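Local coordinates for Exo-arabinanase (Penicillium chrysogenum, PDB 3A72), which acts as an exo-arabinanase, a glycosyl hydrolase that probably cleaves alpha-1,5-linked L-arabinan from a chain end, and binds arabinobiose in its pocket, at residues L24-Q30 against Y314-V320; V9-S13 against A38-N42. All coordinates share one frame; numbering follows the deposited sequence.

How the contacts relate
Both contacts join the first and last blades of a six-bladed beta-propeller. Contact 1 sits close to the axis, its centre about 6 Å from that of the chain, and brings the innermost strands of the two blades together. Contact 2 lies farther out, about 15 Å from the chain centre, where the N-terminal strand that completes the last blade leaves it and meets the second strand of the first. The contact centres are about 10 Å apart. Neighbouring strands 23-30 and 36-42 connect them, with Leu24 O 2.8 Å from Glu41 N, a probable hydrogen bond. The arabinose pocket draws Tyr25 and Tyr314 from contact 1 and Glu41 from contact 2.

Contact 1. Residues L24-Q30 against Y314-V320; sequences LYPRNEQ and YTRALRV
At the seam between the first and last blades of the propeller, Arg27 of inner strand 23-30 holds Thr315, just ahead of inner strand 317-320. The strand axes run 14° from parallel at 6.9 Å, and the guanidinium of Arg27 reaches Thr315 end-on. Arg27 NH2 gives Thr315 OG1 a bond of 2.8 Å, while Arg27 NH1 reaches Thr315 O at 3.0 Å, within both the carbonyl and guanidinium planes. NH1 also donates to Pro26 O, which together with the ring of Tyr25 over one guanidinium face fixes the rotation of the group. Thr315 CG2 sits over a face of the Tyr25 ring, 3.6 Å from its centroid, a CH-pi contact.

Such parallel inner strands line the central channel of a beta-propeller, and at the pocket end Tyr314 touches the bound arabinofuranose. Tyr314 CD2 packs 3.8 Å from Leu24 CD2. A water bridges Tyr25 N and Tyr314 O.

Toward the other end Arg319, bent at chi3 (-66°), lays its guanidinium side-on to Asn28. Arg319 NE meets Asn28 OD1 at 2.9 Å in the amide plane, although the two flat groups stand 84° apart, and NH2 donates to Asn28 O from above its carbonyl plane. Glu29 OE2 lies over one guanidinium face, 3.1 Å from Arg319 NH1: a salt bridge held by charge, the oxygen lying too far out of the guanidinium plane to take a proton.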
ATOM      1  N   LEU A  24      -0.976 -12.747   0.545  1.00  4.88           N
ATOM      2  CA  LEU A  24      -0.990 -11.753  -0.516  1.00  4.87           C
ATOM      3  C   LEU A  24      -0.933 -10.366   0.100  1.00  4.47           C
ATOM      4  O   LEU A  24      -1.341 -10.219   1.269  1.00  4.74           O
ATOM      5  CB  LEU A  24      -2.320 -11.843  -1.328  1.00  4.81           C
ATOM      6  CG  LEU A  24      -2.264 -11.252  -2.749  1.00  5.27           C
ATOM      7  CD1 LEU A  24      -1.468 -12.130  -3.695  1.00  6.44           C
ATOM      8  CD2 LEU A  24      -3.691 -11.048  -3.276  1.00  5.93           C
ATOM      9  N   TYR A  25      -0.495  -9.359  -0.630  1.00  4.20           N
ATOM     10  CA  TYR A  25      -0.702  -7.968  -0.284  1.00  4.26           C
ATOM     11  C   TYR A  25       0.146  -7.565   0.927  1.00  4.01           C
ATOM     12  O   TYR A  25      -0.359  -7.328   2.033  1.00  4.58           O
ATOM     13  CB  TYR A  25      -2.185  -7.656  -0.077  1.00  4.38           C
ATOM     14  CG  TYR A  25      -2.558  -6.207  -0.315  1.00  4.15           C
ATOM     15  CD1 TYR A  25      -3.246  -5.846  -1.479  1.00  4.09           C
ATOM     16  CD2 TYR A  25      -2.201  -5.189   0.580  1.00  4.05           C
ATOM     17  CE1 TYR A  25      -3.594  -4.514  -1.742  1.00  4.53           C
ATOM     18  CE2 TYR A  25      -2.560  -3.854   0.319  1.00  4.70           C
ATOM     19  CZ  TYR A  25      -3.239  -3.543  -0.821  1.00  4.11           C
ATOM     20  OH  TYR A  25      -3.636  -2.241  -1.103  1.00  4.47           O
ATOM     21  N   PRO A  26       1.474  -7.505   0.754  1.00  3.97           N
ATOM     22  CA  PRO A  26       2.353  -7.178   1.876  1.00  4.46           C
ATOM     23  C   PRO A  26       2.244  -5.724   2.231  1.00  4.21           C
ATOM     24  O   PRO A  26       2.268  -4.861   1.337  1.00  4.58           O
ATOM     25  CB  PRO A  26       3.745  -7.458   1.308  1.00  4.31           C
ATOM     26  CG  PRO A  26       3.594  -7.126  -0.161  1.00  4.72           C
ATOM     27  CD  PRO A  26       2.215  -7.628  -0.520  1.00  4.26           C
ATOM     28  N   ARG A  27       2.237  -5.400   3.506  1.00  4.27           N
ATOM     29  CA  ARG A  27       2.408  -4.017   3.986  1.00  4.32           C
ATOM     30  C   ARG A  27       3.300  -4.086   5.221  1.00  4.31           C
ATOM     31  O   ARG A  27       3.355  -5.070   5.936  1.00  5.18           O
ATOM     32  CB  ARG A  27       1.079  -3.313   4.249  1.00  4.63           C
ATOM     33  CG  ARG A  27       0.292  -3.011   2.966  1.00  4.49           C
ATOM     34  CD  ARG A  27       0.952  -1.911   2.172  1.00  4.72           C
ATOM     35  NE  ARG A  27       0.208  -1.494   0.982  1.00  4.67           N
ATOM     36  CZ  ARG A  27       0.416  -1.981  -0.256  1.00  4.01           C
ATOM     37  NH1 ARG A  27       1.272  -2.944  -0.498  1.00  4.52           N
ATOM     38  NH2 ARG A  27      -0.275  -1.441  -1.253  1.00  4.86           N
ATOM     39  N   ASN A  28       3.961  -2.946   5.519  1.00  4.41           N
ATOM     40  CA  ASN A  28       4.873  -2.899   6.634  1.00  4.28           C
ATOM     41  C   ASN A  28       4.914  -1.479   7.202  1.00  4.43           C
ATOM     42  O   ASN A  28       4.399  -0.522   6.610  1.00  5.51           O
ATOM     43  CB  ASN A  28       6.239  -3.454   6.226  1.00  4.66           C
ATOM     44  CG  ASN A  28       6.773  -2.706   5.058  1.00  5.53           C
ATOM     45  OD1 ASN A  28       6.978  -1.492   5.062  1.00  7.08           O
ATOM     46  ND2 ASN A  28       7.030  -3.327   3.959  1.00  6.31           N
ATOM     47  N   GLU A  29       5.548  -1.357   8.343  1.00  4.53           N
ATOM     48  CA  GLU A  29       5.805  -0.061   8.965  1.00  4.44           C
ATOM     49  C   GLU A  29       7.113  -0.155   9.737  1.00  4.55           C
ATOM     50  O   GLU A  29       7.467  -1.223  10.214  1.00  7.84           O
ATOM     51  CB  GLU A  29       4.648   0.385   9.866  1.00  5.84           C
ATOM     52  CG  GLU A  29       4.732   1.735  10.539  1.00  8.16           C
ATOM     53  CD  GLU A  29       4.883   2.879   9.567  1.00  5.71           C
ATOM     54  OE1 GLU A  29       4.028   3.799   9.380  1.00  6.55           O
ATOM     55  OE2 GLU A  29       6.001   2.935   9.014  1.00  6.70           O
ATOM     56  N   GLN A  30       7.798   0.964   9.884  1.00  4.41           N
ATOM     57  CA  GLN A  30       8.939   1.081  10.780  1.00  4.59           C
ATOM     58  C   GLN A  30       8.509   2.047  11.896  1.00  4.89           C
ATOM     59  O   GLN A  30       8.090   3.163  11.638  1.00  6.71           O
ATOM     60  CB  GLN A  30      10.197   1.592  10.078  1.00  4.96           C
ATOM     61  CG  GLN A  30      11.340   1.633  11.063  1.00  5.59           C
ATOM     62  CD  GLN A  30      12.643   2.055  10.442  1.00  5.57           C
ATOM     63  OE1 GLN A  30      12.727   2.966   9.603  1.00  6.15           O
ATOM     64  NE2 GLN A  30      13.732   1.383  10.833  1.00  5.91           N
ATOM     65  N   TYR A 314       2.676  -9.173  -6.204  1.00  5.57           N
ATOM     66  CA  TYR A 314       1.550  -8.266  -6.256  1.00  5.17           C
ATOM     67  C   TYR A 314       1.648  -7.210  -5.145  1.00  4.67           C
ATOM     68  O   TYR A 314       1.863  -7.538  -3.967  1.00  4.85           O
ATOM     69  CB  TYR A 314       0.279  -9.052  -6.057  1.00  6.36           C
ATOM     70  CG  TYR A 314      -1.024  -8.261  -6.162  1.00  5.21           C
ATOM     71  CD1 TYR A 314      -1.368  -7.592  -7.319  1.00  5.62           C
ATOM     72  CD2 TYR A 314      -1.876  -8.219  -5.099  1.00  5.63           C
ATOM     73  CE1 TYR A 314      -2.517  -6.869  -7.428  1.00  5.41           C
ATOM     74  CE2 TYR A 314      -3.091  -7.557  -5.193  1.00  5.86           C
ATOM     75  CZ  TYR A 314      -3.414  -6.891  -6.363  1.00  5.27           C
ATOM     76  OH  TYR A 314      -4.638  -6.268  -6.483  1.00  6.23           O
ATOM     77  N   THR A 315       1.492  -5.928  -5.550  1.00  4.27           N
ATOM     78  CA  THR A 315       1.648  -4.777  -4.666  1.00  4.27           C
ATOM     79  C   THR A 315       2.832  -4.903  -3.692  1.00  4.41           C
ATOM     80  O   THR A 315       2.772  -4.573  -2.517  1.00  4.83           O
ATOM     81  CB  THR A 315       0.298  -4.420  -3.987  1.00  4.33           C
ATOM     82  OG1 THR A 315       0.413  -3.065  -3.459  1.00  4.56           O
ATOM     83  CG2 THR A 315      -0.176  -5.317  -2.900  1.00  5.07           C
ATOM     84  N   ARG A 316       3.954  -5.370  -4.254  1.00  4.23           N
ATOM     85  CA  ARG A 316       5.197  -5.482  -3.508  1.00  4.53           C
ATOM     86  C   ARG A 316       5.493  -4.168  -2.819  1.00  3.98           C
ATOM     87  O   ARG A 316       5.420  -3.105  -3.435  1.00  4.49           O
ATOM     88  CB  ARG A 316       6.315  -5.923  -4.462  1.00  4.54           C
ATOM     89  CG  ARG A 316       7.617  -6.265  -3.780  1.00  4.60           C
ATOM     90  CD  ARG A 316       8.642  -6.827  -4.743  1.00  4.65           C
ATOM     91  NE  ARG A 316       9.057  -5.788  -5.680  1.00  4.66           N
ATOM     92  CZ  ARG A 316      10.045  -5.927  -6.548  1.00  5.03           C
ATOM     93  NH1 ARG A 316      10.791  -7.027  -6.571  1.00  5.28           N
ATOM     94  NH2 ARG A 316      10.341  -4.944  -7.410  1.00  5.83           N
ATOM     95  N   ALA A 317       5.815  -4.247  -1.526  1.00  4.32           N
ATOM     96  CA  ALA A 317       5.892  -3.073  -0.658  1.00  4.22           C
ATOM     97  C   ALA A 317       7.323  -2.658  -0.451  1.00  4.50           C
ATOM     98  O   ALA A 317       8.233  -3.469  -0.261  1.00  7.29           O
ATOM     99  CB  ALA A 317       5.230  -3.361   0.676  1.00  4.92           C
ATOM    100  N   LEU A 318       7.572  -1.345  -0.484  1.00  4.26           N
ATOM    101  CA  LEU A 318       8.884  -0.752  -0.287  1.00  4.26           C
ATOM    102  C   LEU A 318       8.870   0.089   0.989  1.00  4.53           C
ATOM    103  O   LEU A 318       7.864   0.732   1.325  1.00  5.11           O
ATOM    104  CB  LEU A 318       9.244   0.180  -1.443  1.00  4.52           C
ATOM    105  CG  LEU A 318       9.231  -0.420  -2.843  1.00  4.65           C
ATOM    106  CD1 LEU A 318       9.581   0.636  -3.873  1.00  5.87           C
ATOM    107  CD2 LEU A 318      10.179  -1.605  -2.920  1.00  6.27           C
ATOM    108  N   ARG A 319      10.021   0.193   1.647  1.00  4.74           N
ATOM    109  CA  ARG A 319      10.172   1.110   2.773  1.00  4.53           C
ATOM    110  C   ARG A 319      11.641   1.544   2.868  1.00  4.24           C
ATOM    111  O   ARG A 319      12.535   0.720   2.941  1.00  5.10           O
ATOM    112  CB  ARG A 319       9.707   0.525   4.069  1.00  5.15           C
ATOM    113  CG  ARG A 319       9.782   1.517   5.208  1.00  6.19           C
ATOM    114  CD  ARG A 319       9.000   1.105   6.441  1.00  6.35           C
ATOM    115  NE  ARG A 319       7.570   1.086   6.151  1.00  5.52           N
ATOM    116  CZ  ARG A 319       6.795   2.181   6.044  1.00  6.18           C
ATOM    117  NH1 ARG A 319       7.277   3.376   6.241  1.00  8.07           N
ATOM    118  NH2 ARG A 319       5.541   2.011   5.734  1.00  6.97           N
ATOM    119  N   VAL A 320      11.846   2.854   2.917  1.00  4.73           N
ATOM    120  CA  VAL A 320      13.161   3.411   3.208  1.00  4.60           C
ATOM    121  C   VAL A 320      13.289   3.443   4.734  1.00  4.92           C
ATOM    122  O   VAL A 320      12.534   4.194   5.411  1.00  5.77           O
ATOM    123  CB  VAL A 320      13.333   4.798   2.606  1.00  5.27           C
ATOM    124  CG1 VAL A 320      14.677   5.409   3.037  1.00  6.24           C
ATOM    125  CG2 VAL A 320      13.253   4.725   1.069  1.00  5.73           C
TER
HETATM  126  O   HOH W   1       1.226  -9.994  -2.837  1.00  8.89           O
HETATM  127  O   HOH W   2       6.247  -0.784   2.717  1.00 15.70           O
HETATM  128  O   HOH W   3       3.172   3.448   6.752  1.00  6.52           O

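Contact 2. Residues V9-S13 against A38-N42; sequences VTIFS and ATWEN. With AHR (alpha-L-arabinofuranose), chain B.
Phe12 and Trp40 carry most of this contact, with Ile11 beside them. The side chains of Phe12 and Trp40 cross at about a right angle, with the phenyl plane only 18° from parallel to that of the six-membered indole ring, yet the rings are slid so far apart, with centroids at 5.3 Å, that they barely overlap. The closest touching is done by Phe12 CD2 and Phe12 CB, each 3.5 Å from Trp40 CZ2. Phe12 holds CG anti to its nitrogen (chi1 177°), which carries the ring out across the blade boundary to the indole.

Ile11 takes the neighbouring corner of the same indole. Ile11 CG2 rests 3.9 Å from Trp40 CZ3, and the other arm stretches on to place Ile11 CD1 at 4.0 Å from Ala38 CB. Next to the outer strand of the last blade, Ile11 and Phe12 both face Val344 in a classic beta bulge, which lets two successive side chains turn toward strand 36-42; the chain turns a corner here. That outer strand comes from the N-terminus, whereas the other three strands of the blade come from the C-terminal part of the chain, the ring closure familiar from beta-propellers.

Around the indole, Tyr55 meets Trp40 with its ring plane inclined by about 55°, and Val344 and Thr23 also touch it. The next residue, Glu41, carries its carboxylate to the pocket, where Glu41 OE2 accepts a bond of 2.7 Å from O5 of the arabinofuranose; Gln82 binds the same sugar. No hydrogen bond joins Ile11 or Phe12 to Ala38 or Trp40, so aliphatic and aromatic packing, which depends on shape and exclusion of water, carries the join there.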
ATOM      1  N   VAL A   9      14.665 -13.126   2.861  1.00  6.77           N
ATOM      2  CA  VAL A   9      14.412 -13.636   4.211  1.00  6.89           C
ATOM      3  C   VAL A   9      12.953 -14.008   4.328  1.00  6.43           C
ATOM      4  O   VAL A   9      12.085 -13.217   3.976  1.00  6.89           O
ATOM      5  CB  VAL A   9      14.794 -12.631   5.269  1.00  6.76           C
ATOM      6  CG1 VAL A   9      14.453 -13.112   6.646  1.00  8.33           C
ATOM      7  CG2 VAL A   9      16.273 -12.262   5.172  1.00  9.55           C
ATOM      8  N   THR A  10      12.655 -15.194   4.853  1.00  7.77           N
ATOM      9  CA  THR A  10      11.273 -15.588   5.077  1.00  7.84           C
ATOM     10  C   THR A  10      10.689 -14.956   6.333  1.00  7.82           C
ATOM     11  O   THR A  10      11.216 -15.130   7.437  1.00 11.04           O
ATOM     12  CB  THR A  10      11.159 -17.079   5.283  1.00 10.01           C
ATOM     13  OG1 THR A  10      11.762 -17.732   4.251  1.00 14.57           O
ATOM     14  CG2 THR A  10       9.710 -17.530   5.286  1.00 12.25           C
ATOM     15  N   ILE A  11       9.623 -14.220   6.171  1.00  6.45           N
ATOM     16  CA  ILE A  11       8.863 -13.730   7.299  1.00  6.66           C
ATOM     17  C   ILE A  11       7.832 -14.761   7.734  1.00  6.76           C
ATOM     18  O   ILE A  11       7.679 -15.053   8.919  1.00  8.91           O
ATOM     19  CB  ILE A  11       8.147 -12.381   6.965  1.00  6.10           C
ATOM     20  CG1 ILE A  11       9.172 -11.320   6.540  1.00  6.39           C
ATOM     21  CG2 ILE A  11       7.294 -11.954   8.148  1.00  7.06           C
ATOM     22  CD1 ILE A  11       8.600  -9.950   6.287  1.00  7.16           C
ATOM     23  N   PHE A  12       7.102 -15.319   6.749  1.00  6.82           N
ATOM     24  CA  PHE A  12       6.069 -16.309   7.014  1.00  7.11           C
ATOM     25  C   PHE A  12       5.888 -17.216   5.812  1.00  7.28           C
ATOM     26  O   PHE A  12       5.686 -16.722   4.675  1.00  8.29           O
ATOM     27  CB  PHE A  12       4.731 -15.616   7.308  1.00  7.75           C
ATOM     28  CG  PHE A  12       3.549 -16.529   7.521  1.00  7.87           C
ATOM     29  CD1 PHE A  12       3.521 -17.437   8.539  1.00 10.01           C
ATOM     30  CD2 PHE A  12       2.457 -16.457   6.684  1.00  7.20           C
ATOM     31  CE1 PHE A  12       2.429 -18.231   8.777  1.00 10.98           C
ATOM     32  CE2 PHE A  12       1.349 -17.243   6.896  1.00  7.82           C
ATOM     33  CZ  PHE A  12       1.329 -18.132   7.940  1.00  9.99           C
ATOM     34  N   SER A  13       5.952 -18.517   6.024  1.00  8.15           N
ATOM     35  CA  SER A  13       5.640 -19.512   5.024  1.00  9.60           C
ATOM     36  C   SER A  13       4.337 -20.174   5.404  1.00  9.69           C
ATOM     37  O   SER A  13       4.278 -20.830   6.468  1.00 10.71           O
ATOM     38  CB  SER A  13       6.749 -20.577   4.896  1.00 17.19           C
ATOM     39  OG  SER A  13       6.578 -21.399   3.713  1.00 29.20           O
ATOM     40  N   ALA A  38       5.327  -6.173   9.904  1.00  4.70           N
ATOM     41  CA  ALA A  38       4.832  -6.646   8.629  1.00  4.71           C
ATOM     42  C   ALA A  38       3.467  -7.300   8.839  1.00  4.29           C
ATOM     43  O   ALA A  38       3.207  -7.953   9.845  1.00  5.31           O
ATOM     44  CB  ALA A  38       5.793  -7.646   8.012  1.00  5.81           C
ATOM     45  N   THR A  39       2.613  -7.142   7.831  1.00  4.58           N
ATOM     46  CA  THR A  39       1.321  -7.801   7.751  1.00  4.57           C
ATOM     47  C   THR A  39       0.995  -8.115   6.297  1.00  4.26           C
ATOM     48  O   THR A  39       1.745  -7.764   5.357  1.00  4.52           O
ATOM     49  CB  THR A  39       0.233  -6.934   8.414  1.00  4.80           C
ATOM     50  OG1 THR A  39      -0.962  -7.706   8.580  1.00  5.41           O
ATOM     51  CG2 THR A  39      -0.126  -5.731   7.579  1.00  5.17           C
ATOM     52  N   TRP A  40      -0.103  -8.825   6.069  1.00  4.50           N
ATOM     53  CA  TRP A  40      -0.524  -9.333   4.797  1.00  4.10           C
ATOM     54  C   TRP A  40      -1.929  -9.881   4.930  1.00  4.27           C
ATOM     55  O   TRP A  40      -2.410 -10.134   6.034  1.00  5.19           O
ATOM     56  CB  TRP A  40       0.442 -10.435   4.286  1.00  4.85           C
ATOM     57  CG  TRP A  40       0.627 -11.556   5.244  1.00  4.85           C
ATOM     58  CD1 TRP A  40      -0.120 -12.684   5.357  1.00  5.38           C
ATOM     59  CD2 TRP A  40       1.632 -11.637   6.267  1.00  4.97           C
ATOM     60  NE1 TRP A  40       0.408 -13.427   6.382  1.00  5.94           N
ATOM     61  CE2 TRP A  40       1.456 -12.860   6.971  1.00  5.26           C
ATOM     62  CE3 TRP A  40       2.714 -10.839   6.669  1.00  5.39           C
ATOM     63  CZ2 TRP A  40       2.240 -13.268   8.028  1.00  6.05           C
ATOM     64  CZ3 TRP A  40       3.517 -11.241   7.721  1.00  6.33           C
ATOM     65  CH2 TRP A  40       3.292 -12.457   8.369  1.00  6.45           C
ATOM     66  N   GLU A  41      -2.591 -10.075   3.806  1.00  4.23           N
ATOM     67  CA  GLU A  41      -3.801 -10.863   3.709  1.00  4.53           C
ATOM     68  C   GLU A  41      -3.468 -12.327   3.981  1.00  4.64           C
ATOM     69  O   GLU A  41      -2.591 -12.905   3.314  1.00  4.98           O
ATOM     70  CB  GLU A  41      -4.414 -10.776   2.312  1.00  4.58           C
ATOM     71  CG  GLU A  41      -4.838  -9.362   1.900  1.00  4.26           C
ATOM     72  CD  GLU A  41      -5.253  -9.213   0.460  1.00  4.57           C
ATOM     73  OE1 GLU A  41      -5.170 -10.212  -0.312  1.00  5.10           O
ATOM     74  OE2 GLU A  41      -5.615  -8.061   0.062  1.00  4.61           O
ATOM     75  N   ASN A  42      -4.138 -12.898   4.977  1.00  5.01           N
ATOM     76  CA  ASN A  42      -3.786 -14.211   5.540  1.00  5.30           C
ATOM     77  C   ASN A  42      -4.972 -15.127   5.339  1.00  5.39           C
ATOM     78  O   ASN A  42      -6.016 -14.997   6.036  1.00  5.84           O
ATOM     79  CB  ASN A  42      -3.415 -13.986   6.999  1.00  5.49           C
ATOM     80  CG  ASN A  42      -2.799 -15.187   7.682  1.00  6.01           C
ATOM     81  OD1 ASN A  42      -3.452 -15.867   8.574  1.00  9.36           O
ATOM     82  ND2 ASN A  42      -1.661 -15.523   7.354  1.00  5.02           N
TER
HETATM   83  O5  AHR B   2      -6.312  -7.697  -2.497  1.00  4.82           O
HETATM   84  C5  AHR B   2      -7.062  -8.883  -2.893  1.00  4.71           C
HETATM   85  C4  AHR B   2      -7.425  -8.754  -4.357  1.00  4.80           C
HETATM   86  O4  AHR B   2      -8.346  -7.619  -4.499  1.00  5.02           O
HETATM   87  C3  AHR B   2      -8.282  -9.919  -4.834  1.00  4.85           C
HETATM   88  O3  AHR B   2      -7.476 -11.040  -5.248  1.00  5.80           O
HETATM   89  C2  AHR B   2      -8.961  -9.285  -6.066  1.00  4.90           C
HETATM   90  O2  AHR B   2     -10.217  -9.921  -6.394  1.00  6.30           O
HETATM   91  C1  AHR B   2      -9.194  -7.833  -5.625  1.00  4.50           C